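Local structure of formimidoylglutamase (Bacillus subtilis, 3M1R) at the interface of chains A and B and the interface of chains A and C. The protein catalyses the manganese-dependent hydrolysis of N-formimidoyl-L-glutamate to L-glutamate and formamide, a step of histidine degradation. Sequence-based numbering; all coordinates share one arbitrary frame. Chains: chain A/B/C, Formimidoylglutamase.

Contact 1: the interface of chains A and B. Residues chain A 159-160, 197, 199-200; chain B 19, 21-22.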
ATOM      1  N   ARG A 159      21.256   7.705  25.395  1.00 47.85           N
ATOM      2  CA  ARG A 159      21.013   9.105  25.067  1.00 52.63           C
ATOM      3  C   ARG A 159      20.785   9.959  26.304  1.00 58.02           C
ATOM      4  O   ARG A 159      20.261   9.473  27.307  1.00 54.69           O
ATOM      5  CB  ARG A 159      19.773   9.242  24.173  1.00 58.10           C
ATOM      6  CG  ARG A 159      19.972   8.894  22.706  1.00 67.27           C
ATOM      7  CD  ARG A 159      18.768   9.367  21.894  1.00 79.41           C
ATOM      8  NE  ARG A 159      19.092   9.594  20.491  1.00 85.26           N
ATOM      9  CZ  ARG A 159      18.722   8.791  19.502  1.00 87.40           C
ATOM     10  NH1 ARG A 159      18.001   7.709  19.761  1.00 87.77           N
ATOM     11  NH2 ARG A 159      19.066   9.075  18.256  1.00 88.84           N
ATOM     12  N   ASN A 160      21.142  11.241  26.196  1.00 66.51           N
ATOM     13  CA  ASN A 160      20.889  12.250  27.235  1.00 78.10           C
ATOM     14  C   ASN A 160      19.441  12.284  27.702  1.00 77.58           C
ATOM     15  O   ASN A 160      18.516  12.130  26.905  1.00 76.47           O
ATOM     16  CB  ASN A 160      21.284  13.646  26.740  1.00 88.65           C
ATOM     17  CG  ASN A 160      22.785  13.819  26.607  1.00 95.88           C
ATOM     18  OD1 ASN A 160      23.526  13.687  27.581  1.00100.76           O
ATOM     19  ND2 ASN A 160      23.237  14.134  25.400  1.00 95.67           N
ATOM     20  N   SER A 197      26.741   7.263  18.279  1.00 52.31           N
ATOM     21  CA  SER A 197      27.510   8.500  18.413  1.00 57.24           C
ATOM     22  C   SER A 197      28.698   8.363  19.342  1.00 62.64           C
ATOM     23  O   SER A 197      28.599   7.757  20.410  1.00 66.92           O
ATOM     24  CB  SER A 197      26.630   9.643  18.915  1.00 60.03           C
ATOM     25  OG  SER A 197      25.924  10.244  17.841  1.00 70.14           O
ATOM     26  N   ALA A 199      29.920  10.167  21.511  1.00 59.28           N
ATOM     27  CA  ALA A 199      29.687  10.520  22.912  1.00 64.11           C
ATOM     28  C   ALA A 199      29.051   9.365  23.675  1.00 65.56           C
ATOM     29  O   ALA A 199      29.490   9.012  24.772  1.00 68.09           O
ATOM     30  CB  ALA A 199      28.826  11.764  23.029  1.00 62.54           C
ATOM     31  N   TYR A 200      28.014   8.783  23.087  1.00 64.48           N
ATOM     32  CA  TYR A 200      27.281   7.700  23.730  1.00 64.89           C
ATOM     33  C   TYR A 200      28.079   6.395  23.855  1.00 58.43           C
ATOM     34  O   TYR A 200      27.902   5.633  24.812  1.00 59.19           O
ATOM     35  CB  TYR A 200      25.946   7.486  23.014  1.00 64.81           C
ATOM     36  CG  TYR A 200      25.049   8.694  23.149  1.00 69.19           C
ATOM     37  CD1 TYR A 200      24.949   9.370  24.365  1.00 69.10           C
ATOM     38  CD2 TYR A 200      24.313   9.171  22.070  1.00 64.31           C
ATOM     39  CE1 TYR A 200      24.140  10.474  24.508  1.00 66.05           C
ATOM     40  CE2 TYR A 200      23.494  10.280  22.206  1.00 65.91           C
ATOM     41  CZ  TYR A 200      23.416  10.928  23.428  1.00 66.91           C
ATOM     42  OH  TYR A 200      22.607  12.030  23.566  1.00 61.47           O
TER
ATOM     43  N   ASP B  19      19.947  16.599  18.999  1.00 84.74           N
ATOM     44  CA  ASP B  19      20.677  16.147  20.181  1.00 77.56           C
ATOM     45  C   ASP B  19      22.069  16.755  20.133  1.00 76.28           C
ATOM     46  O   ASP B  19      22.819  16.528  19.184  1.00 73.98           O
ATOM     47  CB  ASP B  19      20.777  14.618  20.200  1.00 73.36           C
ATOM     48  CG  ASP B  19      21.254  14.065  21.541  1.00 72.79           C
ATOM     49  OD1 ASP B  19      22.266  14.562  22.096  1.00 69.47           O
ATOM     50  OD2 ASP B  19      20.613  13.112  22.030  1.00 71.74           O
ATOM     51  N   ASP B  21      24.640  15.948  21.605  1.00 82.44           N
ATOM     52  CA  ASP B  21      25.680  14.917  21.619  1.00 86.63           C
ATOM     53  C   ASP B  21      25.637  13.915  20.457  1.00 82.93           C
ATOM     54  O   ASP B  21      26.361  12.916  20.462  1.00 83.76           O
ATOM     55  CB  ASP B  21      25.666  14.176  22.958  1.00 93.63           C
ATOM     56  CG  ASP B  21      26.147  15.044  24.102  1.00100.94           C
ATOM     57  OD1 ASP B  21      25.620  14.905  25.224  1.00106.05           O
ATOM     58  OD2 ASP B  21      27.053  15.869  23.872  1.00101.61           O
ATOM     59  N   VAL B  22      24.790  14.179  19.469  1.00 78.11           N
ATOM     60  CA  VAL B  22      24.757  13.373  18.249  1.00 73.35           C
ATOM     61  C   VAL B  22      25.256  14.188  17.056  1.00 72.70           C
ATOM     62  O   VAL B  22      24.987  15.385  16.959  1.00 75.51           O
ATOM     63  CB  VAL B  22      23.332  12.854  17.945  1.00 69.69           C
ATOM     64  CG1 VAL B  22      23.254  12.299  16.523  1.00 68.02           C
ATOM     65  CG2 VAL B  22      22.899  11.801  18.978  1.00 66.19           C
TER

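Contact 2: the interface of chains A and C. Residues chain A 8-9; chain C 106, 109-110.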
ATOM      1  N   PRO A   8     -25.816 -26.359  16.347  1.00 51.67           N
ATOM      2  CA  PRO A   8     -24.511 -26.978  16.118  1.00 52.22           C
ATOM      3  C   PRO A   8     -23.633 -26.189  15.151  1.00 49.74           C
ATOM      4  O   PRO A   8     -22.425 -26.330  15.229  1.00 49.95           O
ATOM      5  CB  PRO A   8     -24.874 -28.356  15.545  1.00 54.94           C
ATOM      6  CG  PRO A   8     -26.277 -28.587  15.962  1.00 56.77           C
ATOM      7  CD  PRO A   8     -26.912 -27.230  15.894  1.00 53.53           C
ATOM      8  N   PHE A   9     -24.221 -25.372  14.279  1.00 53.44           N
ATOM      9  CA  PHE A   9     -23.424 -24.597  13.308  1.00 57.37           C
ATOM     10  C   PHE A   9     -23.196 -23.143  13.702  1.00 55.50           C
ATOM     11  O   PHE A   9     -22.685 -22.359  12.917  1.00 52.94           O
ATOM     12  CB  PHE A   9     -24.032 -24.680  11.905  1.00 55.99           C
ATOM     13  CG  PHE A   9     -24.195 -26.090  11.410  1.00 59.91           C
ATOM     14  CD1 PHE A   9     -25.436 -26.566  11.033  1.00 61.34           C
ATOM     15  CD2 PHE A   9     -23.103 -26.944  11.348  1.00 57.48           C
ATOM     16  CE1 PHE A   9     -25.589 -27.858  10.592  1.00 64.08           C
ATOM     17  CE2 PHE A   9     -23.246 -28.231  10.898  1.00 58.77           C
ATOM     18  CZ  PHE A   9     -24.492 -28.697  10.528  1.00 61.03           C
TER
ATOM     19  N   HIS C 106     -25.777 -24.958   6.441  1.00 46.55           N
ATOM     20  CA  HIS C 106     -25.477 -24.395   7.758  1.00 43.29           C
ATOM     21  C   HIS C 106     -26.227 -23.075   7.964  1.00 41.08           C
ATOM     22  O   HIS C 106     -26.808 -22.839   9.026  1.00 41.21           O
ATOM     23  CB  HIS C 106     -23.966 -24.196   7.958  1.00 37.24           C
ATOM     24  CG  HIS C 106     -23.171 -25.467   7.873  1.00 46.07           C
ATOM     25  ND1 HIS C 106     -21.797 -25.488   7.982  1.00 45.61           N
ATOM     26  CD2 HIS C 106     -23.554 -26.746   7.683  1.00 49.73           C
ATOM     27  CE1 HIS C 106     -21.368 -26.735   7.861  1.00 45.83           C
ATOM     28  NE2 HIS C 106     -22.420 -27.514   7.669  1.00 50.37           N
ATOM     29  N   GLN C 109     -30.305 -23.658   7.956  1.00 46.46           N
ATOM     30  CA  GLN C 109     -30.722 -24.442   9.101  1.00 52.17           C
ATOM     31  C   GLN C 109     -30.446 -23.679  10.397  1.00 49.60           C
ATOM     32  O   GLN C 109     -31.250 -23.732  11.313  1.00 50.58           O
ATOM     33  CB  GLN C 109     -30.089 -25.844   9.088  1.00 59.74           C
ATOM     34  CG  GLN C 109     -28.885 -26.024   9.984  1.00 65.94           C
ATOM     35  CD  GLN C 109     -29.263 -26.424  11.388  1.00 69.61           C
ATOM     36  OE1 GLN C 109     -30.207 -27.183  11.591  1.00 70.16           O
ATOM     37  NE2 GLN C 109     -28.530 -25.912  12.372  1.00 73.81           N
ATOM     38  N   THR C 110     -29.339 -22.941  10.477  1.00 44.73           N
ATOM     39  CA  THR C 110     -29.132 -22.125  11.672  1.00 47.27           C
ATOM     40  C   THR C 110     -30.143 -20.983  11.755  1.00 50.48           C
ATOM     41  O   THR C 110     -30.737 -20.753  12.809  1.00 52.99           O
ATOM     42  CB  THR C 110     -27.719 -21.549  11.777  1.00 46.02           C
ATOM     43  OG1 THR C 110     -26.767 -22.613  11.732  1.00 41.79           O
ATOM     44  CG2 THR C 110     -27.558 -20.799  13.092  1.00 50.46           C
TER

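Contact 1: the interface of chains A and B
The phenol of A:Tyr200 meets the carboxylate of B:Asp19 where two chains of this arginase-family hydrolase meet in the deposited assembly, an N-terminal loop of chain B lying against helix 198-206 and neighbouring loops of chain A. Polar contacts lead. A:Tyr200 OH donates to B:Asp19 OD2 at 2.7 Å, on the syn side but tilted out of the carboxylate plane, with that oxygen in the plane of the phenol ring at its edge; ring and carboxylate stand 79° apart. The other carboxylate oxygen, OD1, is also near, 2.9 Å from A:Tyr200 OH, so the hydroxyl faces both. The same hydroxyl accepts an almost straight bond of 3.1 Å from the backbone A:Asn160 N, which fixes its position from within chain A. B:Asp21 N donates to B:Asp19 OD1 at 2.8 Å within the chain B loop; with CG turned away from the backbone N (chi1 -168°), the aspartate reaches across to the phenol.

Beside this, A:Asn160 sends its amide ND2 to B:Asp21 OD1, a short 2.5 Å bond on the anti side and somewhat out of the carboxylate plane, with the oxygen close to the amide plane. The guanidinium of A:Arg159 stays beyond salt-bridge distance of B:Asp19 but may favour its negative charge.

Apolar contacts flank the bonds. B:Val22 CG2 packs 3.6 Å from A:Tyr200 CE2, A:Ala199 CB lies 4.0 Å from B:Asp21 CB, and A:Ser197 OG rests beside B:Val22 CA. A:Arg159 CA covers one tyrosine face toward its rim.

Contact 2: the interface of chains A and C
A:Phe9, in the N-terminal segment of chain A, lays its ring on the imidazole of C:His106, which projects from helix 100-117 of the partner subunit. This aromatic stack dominates the patch: the centroids are 3.8 Å apart and the planes only 12° from parallel. C:His106 CD2 sits over the middle of the phenyl face, and A:Phe9 CD2 in turn lies over the imidazole. A chi1 of -56°, with CG beside the backbone N, swings the A:Phe9 ring toward the helix of chain C, and the ring's own rotation sets it nearly parallel to the imidazole, while CE2 reaches C:His106 NE2 at 3.4 Å.

Van der Waals contacts close in around the stack. C:Gln109, one turn further along the same helix, places CG in the plane of the phenyl ring at its edge, 3.6 Å from A:Phe9 CD1. A bend at chi2 (88°) carries its amide alongside that edge, where it stands almost perpendicular to the ring and also approaches the pyrrolidine of A:Pro8. C:Thr110 OG1 touches A:Phe9 CB at 3.4 Å.

A polar link lies within chain C. C:Thr110 OG1 donates to the backbone oxygen of C:His106 at 2.7 Å, holding the hydroxyl against the helix and beside the phenylalanine methylene. The patch and its two-fold twin thus dock the N-terminal arm of each subunit on a helix of the other in the deposited six-copy assembly, and probably help hold the pair together if that assembly is the biological one.

Contacts 1 and 2 lie about 64 Å apart, measured between the centres of their C-alpha atoms, and share no residue. Chain A takes part in both, offering helix 198-206 and adjacent loops to chain B in contact 1 and its N-terminal segment to chain C in contact 2. The N-terminal part of the sequence contributes to both contacts, since contact 1 uses B:Asp19, B:Asp21 and B:Val22. The interface around contact 2 is two-fold symmetric, that around contact 1 not exactly so. Two different interfaces on one subunit would let it link two neighbours at once and are consistent with the six-copy deposited assembly, although the coordinates alone do not establish its state in solution.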